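Local structure of fructose-bisphosphate aldolase (Plasmodium falciparum, 4TR9) at residues A[48-53]-A[318-323]; A[107-112]-A[148-153]; A[123-128]-A[161-166]. The protein belongs to the class I fructose-bisphosphate aldolase family and folds as a TIM barrel that assembles into a tetramer. One frame throughout, in Å; residues are numbered along the deposited sequence.

Contact 1 of 3, residues A[48-53]-A[318-323]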
loop_
_atom_site.group_PDB
_atom_site.type_symbol
_atom_site.label_atom_id
_atom_site.label_comp_id
_atom_site.label_asym_id
_atom_site.label_seq_id
_atom_site.Cartn_x
_atom_site.Cartn_y
_atom_site.Cartn_z
ATOM N N LYS A 48 1.470 40.543 6.327
ATOM C CA LYS A 48 0.241 40.612 7.107
ATOM C C LYS A 48 0.525 40.859 8.586
ATOM O O LYS A 48 -0.360 41.265 9.338
ATOM C CB LYS A 48 -0.572 39.328 6.934
ATOM C CG LYS A 48 -0.958 39.033 5.493
ATOM C CD LYS A 48 -1.807 37.778 5.390
ATOM C CE LYS A 48 -2.171 37.479 3.944
ATOM N NZ LYS A 48 -2.901 38.612 3.312
ATOM N N ARG A 49 1.765 40.610 8.997
ATOM C CA ARG A 49 2.188 40.887 10.364
ATOM C C ARG A 49 2.507 42.367 10.536
ATOM O O ARG A 49 2.091 42.991 11.511
ATOM C CB ARG A 49 3.404 40.037 10.735
ATOM C CG ARG A 49 3.171 38.546 10.585
ATOM C CD ARG A 49 2.026 38.083 11.466
ATOM N NE ARG A 49 1.419 36.856 10.962
ATOM C CZ ARG A 49 0.309 36.818 10.233
ATOM N NH1 ARG A 49 -0.172 35.656 9.814
ATOM N NH2 ARG A 49 -0.323 37.943 9.927
ATOM N N PHE A 50 3.243 42.926 9.579
ATOM C CA PHE A 50 3.606 44.336 9.622
ATOM C C PHE A 50 2.382 45.231 9.449
ATOM O O PHE A 50 2.349 46.356 9.948
ATOM C CB PHE A 50 4.649 44.656 8.548
ATOM C CG PHE A 50 6.028 44.150 8.870
ATOM C CD1 PHE A 50 6.332 43.678 10.136
ATOM C CD2 PHE A 50 7.023 44.156 7.906
ATOM C CE1 PHE A 50 7.601 43.214 10.435
ATOM C CE2 PHE A 50 8.296 43.696 8.198
ATOM C CZ PHE A 50 8.584 43.225 9.464
ATOM N N ASP A 51 1.376 44.724 8.742
ATOM C CA ASP A 51 0.146 45.475 8.509
ATOM C C ASP A 51 -0.652 45.661 9.796
ATOM O O ASP A 51 -1.296 46.691 9.991
ATOM C CB ASP A 51 -0.719 44.774 7.459
ATOM C CG ASP A 51 -0.068 44.746 6.090
ATOM O OD1 ASP A 51 0.730 45.659 5.791
ATOM O OD2 ASP A 51 -0.355 43.810 5.314
ATOM N N ASN A 52 -0.605 44.659 10.669
ATOM C CA ASN A 52 -1.340 44.703 11.929
ATOM C C ASN A 52 -0.796 45.763 12.880
ATOM O O ASN A 52 -1.553 46.397 13.614
ATOM C CB ASN A 52 -1.315 43.333 12.606
ATOM C CG ASN A 52 -2.033 42.270 11.798
ATOM O OD1 ASN A 52 -2.940 42.572 11.022
ATOM N ND2 ASN A 52 -1.632 41.017 11.979
ATOM N N ILE A 53 0.520 45.950 12.864
ATOM C CA ILE A 53 1.154 46.959 13.704
ATOM C C ILE A 53 1.402 48.242 12.919
ATOM O O ILE A 53 2.145 49.116 13.366
ATOM C CB ILE A 53 2.489 46.458 14.285
ATOM C CG1 ILE A 53 3.441 46.050 13.160
ATOM C CG2 ILE A 53 2.249 45.298 15.239
ATOM C CD1 ILE A 53 4.794 45.576 13.645
ATOM N N ASN A 318 3.703 43.635 18.607
ATOM C CA ASN A 318 2.836 44.655 19.185
ATOM C C ASN A 318 3.611 45.644 20.047
ATOM O O ASN A 318 3.268 46.825 20.115
ATOM C CB ASN A 318 1.725 44.008 20.014
ATOM C CG ASN A 318 0.764 43.196 19.169
ATOM O OD1 ASN A 318 0.464 43.557 18.032
ATOM N ND2 ASN A 318 0.275 42.094 19.724
ATOM N N THR A 319 4.655 45.155 20.705
ATOM C CA THR A 319 5.481 45.995 21.562
ATOM C C THR A 319 6.462 46.818 20.733
ATOM O O THR A 319 6.673 48.002 20.991
ATOM C CB THR A 319 6.260 45.153 22.589
ATOM O OG1 THR A 319 5.343 44.355 23.349
ATOM C CG2 THR A 319 7.047 46.047 23.533
ATOM N N TRP A 320 7.051 46.178 19.728
ATOM C CA TRP A 320 8.045 46.819 18.875
ATOM C C TRP A 320 7.433 47.912 18.002
ATOM O O TRP A 320 7.872 49.063 18.043
ATOM C CB TRP A 320 8.735 45.767 18.003
ATOM C CG TRP A 320 9.743 46.324 17.053
ATOM C CD1 TRP A 320 10.770 47.172 17.349
ATOM C CD2 TRP A 320 9.838 46.054 15.649
ATOM N NE1 TRP A 320 11.492 47.454 16.215
ATOM C CE2 TRP A 320 10.941 46.779 15.158
ATOM C CE3 TRP A 320 9.093 45.271 14.760
ATOM C CZ2 TRP A 320 11.317 46.747 13.817
ATOM C CZ3 TRP A 320 9.469 45.241 13.429
ATOM C CH2 TRP A 320 10.571 45.974 12.970
ATOM N N GLN A 321 6.421 47.542 17.220
ATOM C CA GLN A 321 5.723 48.466 16.325
ATOM C C GLN A 321 6.662 49.181 15.353
ATOM O O GLN A 321 6.423 50.330 14.982
ATOM C CB GLN A 321 4.931 49.501 17.130
ATOM C CG GLN A 321 3.627 48.975 17.705
ATOM C CD GLN A 321 2.831 50.050 18.417
ATOM O OE1 GLN A 321 3.376 51.076 18.824
ATOM N NE2 GLN A 321 1.531 49.822 18.566
ATOM N N GLY A 322 7.725 48.495 14.947
ATOM C CA GLY A 322 8.646 49.026 13.958
ATOM C C GLY A 322 9.442 50.236 14.412
ATOM O O GLY A 322 9.952 50.992 13.586
ATOM N N LYS A 323 9.552 50.422 15.724
ATOM C CA LYS A 323 10.288 51.558 16.267
ATOM C C LYS A 323 11.497 51.107 17.084
ATOM O O LYS A 323 11.405 50.182 17.890
ATOM C CB LYS A 323 9.366 52.436 17.118
ATOM C CG LYS A 323 8.196 53.023 16.341
ATOM C CD LYS A 323 7.534 54.170 17.092
ATOM C CE LYS A 323 6.920 53.706 18.402
ATOM N NZ LYS A 323 6.242 54.825 19.117
#
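The segment 48-53, on helix 43-52, and the end of helix 310-320 come together, with the CA atoms of Ile53 and Gln321 5.5 Å apart. Gln321 is the first residue past its helix to leave helical angles, and its phi is positive (55°). A type I' beta turn runs from Trp320 to Lys323, closed by the backbone bond from Lys323 N to Trp320 O at 3.2 Å. No hydrogen bond joins the two segments. The contact is packing, and Ile53 carries most of it.

Ile53 directs its side chain at the 318-323 segment. Its CG1 sits between the backbone N and the carbonyl carbon, the crowded position (chi1 58°), and chi2 is extended. This sends CD1 into the bend of the turn, where Ile53 CD1 lies 4.0 Å from Gln321 CA. The same methyl approaches the Trp320 indole obliquely, with CE3 as its nearest ring atom. The other branch, Ile53 CG2, comes within 3.7 Å of Asn318 OD1. Asn318 starts out away from Ile53, but its amide end comes back toward it.

Phe50 lies one helical turn before Ile53. Its CE1 reaches the edge of the Trp320 ring near the indole plane, 4.1 Å from CZ3. The two side chains cross obliquely. Trp320 CG is anti to its backbone N (chi1 178°). One indole face is covered by its own turn, with Gly322 CA 3.3 Å above the plane and over its centre. Tyr65 of helix 59-70 also meets the Trp320 ring, and Phe50 touches the same tyrosine. The arrangement is helix-end packing at the periphery of the TIM barrel, between the helices that follow its first and eighth strands.

Contact 2 of 3, residues A[107-112]-A[148-153]. With 38D (N'-[(E)-(2,4-dichlorophenyl)methylidene]-3,4-dihydroxybenzohydrazide), chain K.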
loop_
_atom_site.group_PDB
_atom_site.type_symbol
_atom_site.label_atom_id
_atom_site.label_comp_id
_atom_site.label_asym_id
_atom_site.label_seq_id
_atom_site.Cartn_x
_atom_site.Cartn_y
_atom_site.Cartn_z
ATOM N N ASN A 107 24.369 30.425 20.612
ATOM C CA ASN A 107 24.248 28.967 20.642
ATOM C C ASN A 107 22.971 28.483 19.952
ATOM O O ASN A 107 22.421 27.437 20.294
ATOM C CB ASN A 107 24.299 28.463 22.092
ATOM C CG ASN A 107 24.541 26.966 22.190
ATOM O OD1 ASN A 107 25.109 26.354 21.284
ATOM N ND2 ASN A 107 24.105 26.367 23.293
ATOM N N ILE A 108 22.504 29.252 18.974
ATOM C CA ILE A 108 21.277 28.914 18.262
ATOM C C ILE A 108 21.578 28.341 16.880
ATOM O O ILE A 108 22.292 28.953 16.083
ATOM C CB ILE A 108 20.353 30.138 18.118
ATOM C CG1 ILE A 108 19.998 30.702 19.495
ATOM C CG2 ILE A 108 19.089 29.767 17.356
ATOM C CD1 ILE A 108 19.076 31.900 19.448
ATOM N N ILE A 109 21.029 27.163 16.605
ATOM C CA ILE A 109 21.246 26.483 15.334
ATOM C C ILE A 109 20.356 27.053 14.232
ATOM O O ILE A 109 19.133 27.066 14.364
ATOM C CB ILE A 109 20.982 24.973 15.456
ATOM C CG1 ILE A 109 21.843 24.366 16.564
ATOM C CG2 ILE A 109 21.245 24.276 14.134
ATOM C CD1 ILE A 109 21.589 22.892 16.789
ATOM N N PRO A 110 20.972 27.526 13.139
ATOM C CA PRO A 110 20.240 28.072 11.991
ATOM C C PRO A 110 19.417 27.014 11.259
ATOM O O PRO A 110 19.914 25.921 10.982
ATOM C CB PRO A 110 21.354 28.612 11.086
ATOM C CG PRO A 110 22.539 28.778 11.984
ATOM C CD PRO A 110 22.428 27.672 12.980
ATOM N N GLY A 111 18.166 27.345 10.952
ATOM C CA GLY A 111 17.297 26.459 10.199
ATOM C C GLY A 111 16.758 27.156 8.969
ATOM O O GLY A 111 16.773 28.383 8.893
ATOM N N ILE A 112 16.277 26.383 8.002
ATOM C CA ILE A 112 15.822 26.960 6.743
ATOM C C ILE A 112 14.540 26.310 6.219
ATOM O O ILE A 112 14.398 25.087 6.206
ATOM C CB ILE A 112 16.930 26.864 5.665
ATOM C CG1 ILE A 112 16.452 27.458 4.337
ATOM C CG2 ILE A 112 17.400 25.425 5.489
ATOM C CD1 ILE A 112 16.137 28.935 4.408
ATOM N N ALA A 148 23.043 26.751 7.638
ATOM C CA ALA A 148 21.877 25.967 8.031
ATOM C C ALA A 148 22.269 24.536 8.383
ATOM O O ALA A 148 23.131 23.942 7.735
ATOM C CB ALA A 148 20.833 25.975 6.925
ATOM N N ARG A 149 21.633 23.987 9.413
ATOM C CA ARG A 149 21.929 22.631 9.857
ATOM C C ARG A 149 20.668 21.776 9.947
ATOM O O ARG A 149 20.744 20.569 10.185
ATOM C CB ARG A 149 22.648 22.655 11.206
ATOM C CG ARG A 149 24.083 23.155 11.127
ATOM C CD ARG A 149 24.919 22.252 10.235
ATOM N NE ARG A 149 26.287 22.737 10.079
ATOM C CZ ARG A 149 26.694 23.523 9.087
ATOM N NH1 ARG A 149 27.960 23.914 9.025
ATOM N NH2 ARG A 149 25.836 23.921 8.157
ATOM N N PHE A 150 19.510 22.402 9.762
ATOM C CA PHE A 150 18.257 21.661 9.685
ATOM C C PHE A 150 17.249 22.392 8.801
ATOM O O PHE A 150 17.315 23.611 8.649
ATOM C CB PHE A 150 17.681 21.410 11.087
ATOM C CG PHE A 150 17.153 22.640 11.776
ATOM C CD1 PHE A 150 15.808 22.969 11.704
ATOM C CD2 PHE A 150 17.993 23.449 12.524
ATOM C CE1 PHE A 150 15.315 24.091 12.347
ATOM C CE2 PHE A 150 17.505 24.572 13.172
ATOM C CZ PHE A 150 16.164 24.891 13.082
ATOM N N ALA A 151 16.327 21.638 8.210
ATOM C CA ALA A 151 15.369 22.207 7.267
ATOM C C ALA A 151 13.927 21.967 7.700
ATOM O O ALA A 151 13.666 21.203 8.630
ATOM C CB ALA A 151 15.602 21.636 5.876
ATOM N N LYS A 152 12.992 22.622 7.018
ATOM C CA LYS A 152 11.575 22.488 7.337
ATOM C C LYS A 152 10.722 22.427 6.068
ATOM O O LYS A 152 11.083 22.992 5.037
ATOM C CB LYS A 152 11.117 23.643 8.225
ATOM C CG LYS A 152 9.914 23.313 9.092
ATOM C CD LYS A 152 8.959 24.485 9.160
ATOM C CE LYS A 152 8.468 24.846 7.771
ATOM N NZ LYS A 152 7.510 25.977 7.798
ATOM N N TRP A 153 9.584 21.747 6.162
ATOM C CA TRP A 153 8.722 21.485 5.013
ATOM C C TRP A 153 7.290 21.309 5.501
ATOM O O TRP A 153 6.950 20.285 6.092
ATOM C CB TRP A 153 9.220 20.243 4.265
ATOM C CG TRP A 153 8.383 19.734 3.113
ATOM C CD1 TRP A 153 7.124 19.207 3.178
ATOM C CD2 TRP A 153 8.785 19.634 1.740
ATOM N NE1 TRP A 153 6.707 18.817 1.929
ATOM C CE2 TRP A 153 7.708 19.066 1.028
ATOM C CE3 TRP A 153 9.944 19.987 1.039
ATOM C CZ2 TRP A 153 7.757 18.838 -0.348
ATOM C CZ3 TRP A 153 9.992 19.759 -0.327
ATOM C CH2 TRP A 153 8.906 19.190 -1.006
HETATM N N12 38D K . 1.571 30.644 5.228
HETATM C C13 38D K . 0.348 30.858 5.950
HETATM C C15 38D K . -0.516 31.981 3.898
HETATM C C17 38D K . -2.843 32.010 3.331
HETATM C C20 38D K . -2.128 30.898 5.330
HETATM C C01 38D K . 3.996 28.557 8.127
HETATM C C02 38D K . 4.730 27.905 9.118
HETATM O O03 38D K . 4.128 26.953 9.968
HETATM C C04 38D K . 6.078 28.198 9.272
HETATM C C05 38D K . 6.687 29.128 8.449
HETATM C C06 38D K . 5.960 29.775 7.465
HETATM O O07 38D K . 6.845 27.553 10.269
HETATM C C08 38D K . 4.623 29.483 7.302
HETATM C C09 38D K . 3.850 30.229 6.210
HETATM O O10 38D K . 4.444 30.977 5.443
HETATM N N11 38D K . 2.429 30.026 6.140
HETATM C C14 38D K . -0.806 31.250 5.034
HETATM C C16 38D K . -1.536 32.362 3.039
HETATM CL CL1 38D K . -4.104 32.501 2.236
HETATM C C19 38D K . -3.148 31.281 4.469
HETATM CL CL2 38D K . -2.533 29.980 6.756
#
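Two neighbouring parallel strands of the TIM barrel, 109-112 and 150-153, meet here, and Ile112, Phe150 and Ala148 bury the most surface. The strand axes approach to 4.7 Å at an angle of 32°. Three backbone bonds join the segments. Arg149 N gives the straightest one, to Pro110 O (165° at the hydrogen). Ile112 is held through both its backbone polar atoms: its N donates to Phe150 O at 3.0 Å, and its O accepts from Lys152 N. All three bonds lie in the planes of their acceptor carbonyls.

Ile112 CG1 is anti to the backbone N, so CG2 takes the crowded position between N and the carbonyl carbon. From there Ile112 CG2 touches Ala148 CB at 3.8 Å and also reaches Ala151 CB.

Phe150 points to the other face of the sheet. Its ring swings back across Gly111, whose CA makes a CH-pi contact 3.6 Å from the ring centroid. Gly111, with no side chain, lets the ring lie directly over its CA. Ile109 CG2 meets the ring edge in plane, 3.7 Å from Phe150 CD2.

Two residues further along the strand, Lys152 belongs to the ligand pocket. Its chain bends at chi2 and chi3, and NZ forms a salt bridge with Asp40. The same Lys152 NZ lies 3.0 Å from O07 of 38D.

Contact 3 of 3, residues A[123-128]-A[161-166]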
loop_
_atom_site.group_PDB
_atom_site.type_symbol
_atom_site.label_atom_id
_atom_site.label_comp_id
_atom_site.label_asym_id
_atom_site.label_seq_id
_atom_site.Cartn_x
_atom_site.Cartn_y
_atom_site.Cartn_z
ATOM N N CYS A 123 -8.610 16.576 -8.818
ATOM C CA CYS A 123 -9.600 15.569 -8.436
ATOM C C CYS A 123 -9.836 15.529 -6.928
ATOM O O CYS A 123 -10.247 14.506 -6.383
ATOM C CB CYS A 123 -9.178 14.184 -8.938
ATOM S SG CYS A 123 -8.858 14.115 -10.715
ATOM N N THR A 124 -9.566 16.645 -6.259
ATOM C CA THR A 124 -9.872 16.784 -4.839
ATOM C C THR A 124 -10.570 18.115 -4.591
ATOM O O THR A 124 -10.577 18.989 -5.457
ATOM C CB THR A 124 -8.608 16.704 -3.955
ATOM O OG1 THR A 124 -7.724 17.786 -4.275
ATOM C CG2 THR A 124 -7.886 15.381 -4.159
ATOM N N ASP A 125 -11.153 18.265 -3.407
ATOM C CA ASP A 125 -11.832 19.506 -3.056
ATOM C C ASP A 125 -10.854 20.489 -2.422
ATOM O O ASP A 125 -10.875 20.709 -1.212
ATOM C CB ASP A 125 -13.004 19.232 -2.112
ATOM C CG ASP A 125 -13.825 20.474 -1.826
ATOM O OD1 ASP A 125 -13.876 21.368 -2.697
ATOM O OD2 ASP A 125 -14.416 20.557 -0.729
ATOM N N GLU A 126 -9.993 21.063 -3.259
ATOM C CA GLU A 126 -9.012 22.060 -2.837
ATOM C C GLU A 126 -8.098 21.574 -1.713
ATOM O O GLU A 126 -7.657 22.364 -0.879
ATOM C CB GLU A 126 -9.716 23.349 -2.404
ATOM C CG GLU A 126 -10.488 24.041 -3.515
ATOM C CD GLU A 126 -11.131 25.336 -3.059
ATOM O OE1 GLU A 126 -11.044 25.653 -1.853
ATOM O OE2 GLU A 126 -11.724 26.037 -3.905
ATOM N N GLU A 127 -7.814 20.275 -1.690
ATOM C CA GLU A 127 -6.850 19.736 -0.740
ATOM C C GLU A 127 -5.437 20.000 -1.251
ATOM O O GLU A 127 -5.138 19.776 -2.423
ATOM C CB GLU A 127 -7.083 18.243 -0.508
ATOM C CG GLU A 127 -8.400 17.940 0.192
ATOM C CD GLU A 127 -8.514 16.493 0.628
ATOM O OE1 GLU A 127 -8.579 15.606 -0.249
ATOM O OE2 GLU A 127 -8.533 16.242 1.852
ATOM N N LYS A 128 -4.572 20.478 -0.364
ATOM C CA LYS A 128 -3.289 21.040 -0.770
ATOM C C LYS A 128 -2.159 20.022 -0.894
ATOM O O LYS A 128 -2.167 18.971 -0.252
ATOM C CB LYS A 128 -2.872 22.133 0.217
ATOM C CG LYS A 128 -3.924 23.207 0.431
ATOM C CD LYS A 128 -4.279 23.897 -0.872
ATOM C CE LYS A 128 -5.329 24.974 -0.660
ATOM N NZ LYS A 128 -5.700 25.639 -1.939
ATOM N N THR A 161 -15.266 15.858 7.990
ATOM C CA THR A 161 -15.863 14.526 8.000
ATOM C C THR A 161 -17.012 14.382 7.006
ATOM O O THR A 161 -17.224 13.308 6.443
ATOM C CB THR A 161 -16.377 14.165 9.404
ATOM O OG1 THR A 161 -17.384 15.103 9.802
ATOM C CG2 THR A 161 -15.237 14.196 10.408
ATOM N N ALA A 162 -17.750 15.468 6.796
ATOM C CA ALA A 162 -18.855 15.467 5.847
ATOM C C ALA A 162 -18.348 15.251 4.425
ATOM O O ALA A 162 -18.997 14.586 3.619
ATOM C CB ALA A 162 -19.637 16.768 5.941
ATOM N N LYS A 163 -17.181 15.814 4.126
ATOM C CA LYS A 163 -16.575 15.670 2.807
ATOM C C LYS A 163 -15.489 14.600 2.813
ATOM O O LYS A 163 -14.758 14.438 1.834
ATOM C CB LYS A 163 -15.997 17.004 2.332
ATOM C CG LYS A 163 -17.040 18.084 2.098
ATOM C CD LYS A 163 -16.410 19.358 1.563
ATOM C CE LYS A 163 -17.464 20.410 1.260
ATOM N NZ LYS A 163 -16.868 21.653 0.698
ATOM N N GLY A 164 -15.385 13.876 3.923
ATOM C CA GLY A 164 -14.421 12.799 4.045
ATOM C C GLY A 164 -12.978 13.266 4.046
ATOM O O GLY A 164 -12.073 12.510 3.693
ATOM N N LYS A 165 -12.761 14.516 4.444
ATOM C CA LYS A 165 -11.413 15.069 4.518
ATOM C C LYS A 165 -10.762 14.748 5.862
ATOM O O LYS A 165 -11.413 14.827 6.904
ATOM C CB LYS A 165 -11.441 16.582 4.295
ATOM C CG LYS A 165 -11.920 17.008 2.919
ATOM C CD LYS A 165 -11.848 18.519 2.765
ATOM C CE LYS A 165 -12.336 18.958 1.397
ATOM N NZ LYS A 165 -12.254 20.433 1.224
ATOM N N PRO A 166 -9.467 14.391 5.844
ATOM C CA PRO A 166 -8.636 14.271 4.640
ATOM C C PRO A 166 -8.811 12.934 3.922
ATOM O O PRO A 166 -8.861 11.886 4.566
ATOM C CB PRO A 166 -7.216 14.406 5.190
ATOM C CG PRO A 166 -7.306 13.833 6.559
ATOM C CD PRO A 166 -8.681 14.183 7.073
#
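A salt-bridge network of Asp125, Lys163 and Lys165 joins two loops of the barrel. One is the hairpin loop between strands 118-120 and 128-130. The other leads from strand 150-157 to helix 168-187. Asp125 CG is anti to its backbone N (chi1 -174°), which carries the carboxylate toward the lysines. Asp125 OD2 accepts from both. Lys163 NZ comes in on the syn lone pair of Asp125 OD2 at 3.0 Å. Lys165 NZ meets Asp125 OD2 from above the carboxylate plane at 2.9 Å.

Lys165 NZ has a second bond, to the backbone O of Asp125 at 2.8 Å. The ammonium thus holds main chain and side chain of one residue together. The Lys165 chain is fully extended and crosses Asp125 at about a right angle. Two ammonium groups on one oxygen would be expected to favour the charged form of Asp125.

Asp125 is the centre of an inverse gamma turn. Gly164 and Lys165 together face Asp160 in a G1 beta bulge, with Gly164 at positive phi. These are loops in the outer part of the TIM-barrel fold, and they also lie near other chains: Asp125 packs on Lys12 of the second subunit, and Pro166 O is hydrogen-bonded to Tyr7 OH of the third.

Glu127 crosses the Lys165 chain obliquely near its CB and CG. Glu127 OE2 lies 3.6 Å from Lys165 CG and 3.4 Å from Pro166 CA, while OE1 is hydrogen-bonded to Thr167 OG1. The peptide bond before Pro166 is cis.

Overall arrangement
From the N terminus, the chain first passes the end of helix 43-52, where contact 1 opens. It closes only at 318-323, so the long excursion between them includes both other contacts. Contact 2 starts at strand 109-113 and closes at 148-153, at the beginning of strand 150-157. Contact 3 starts at 123-128, before contact 2 has closed, and ends at 161-166. Contacts 2 and 3 therefore cross along the chain. Contact 2 ties adjacent barrel strands, contact 3 ties outer loops, and contact 1 ties the helices that follow the first and eighth strands. Contacts 2 and 3 lie on opposite sides of the chain's centre, with their own centres 32 Å apart. None of the three touches another.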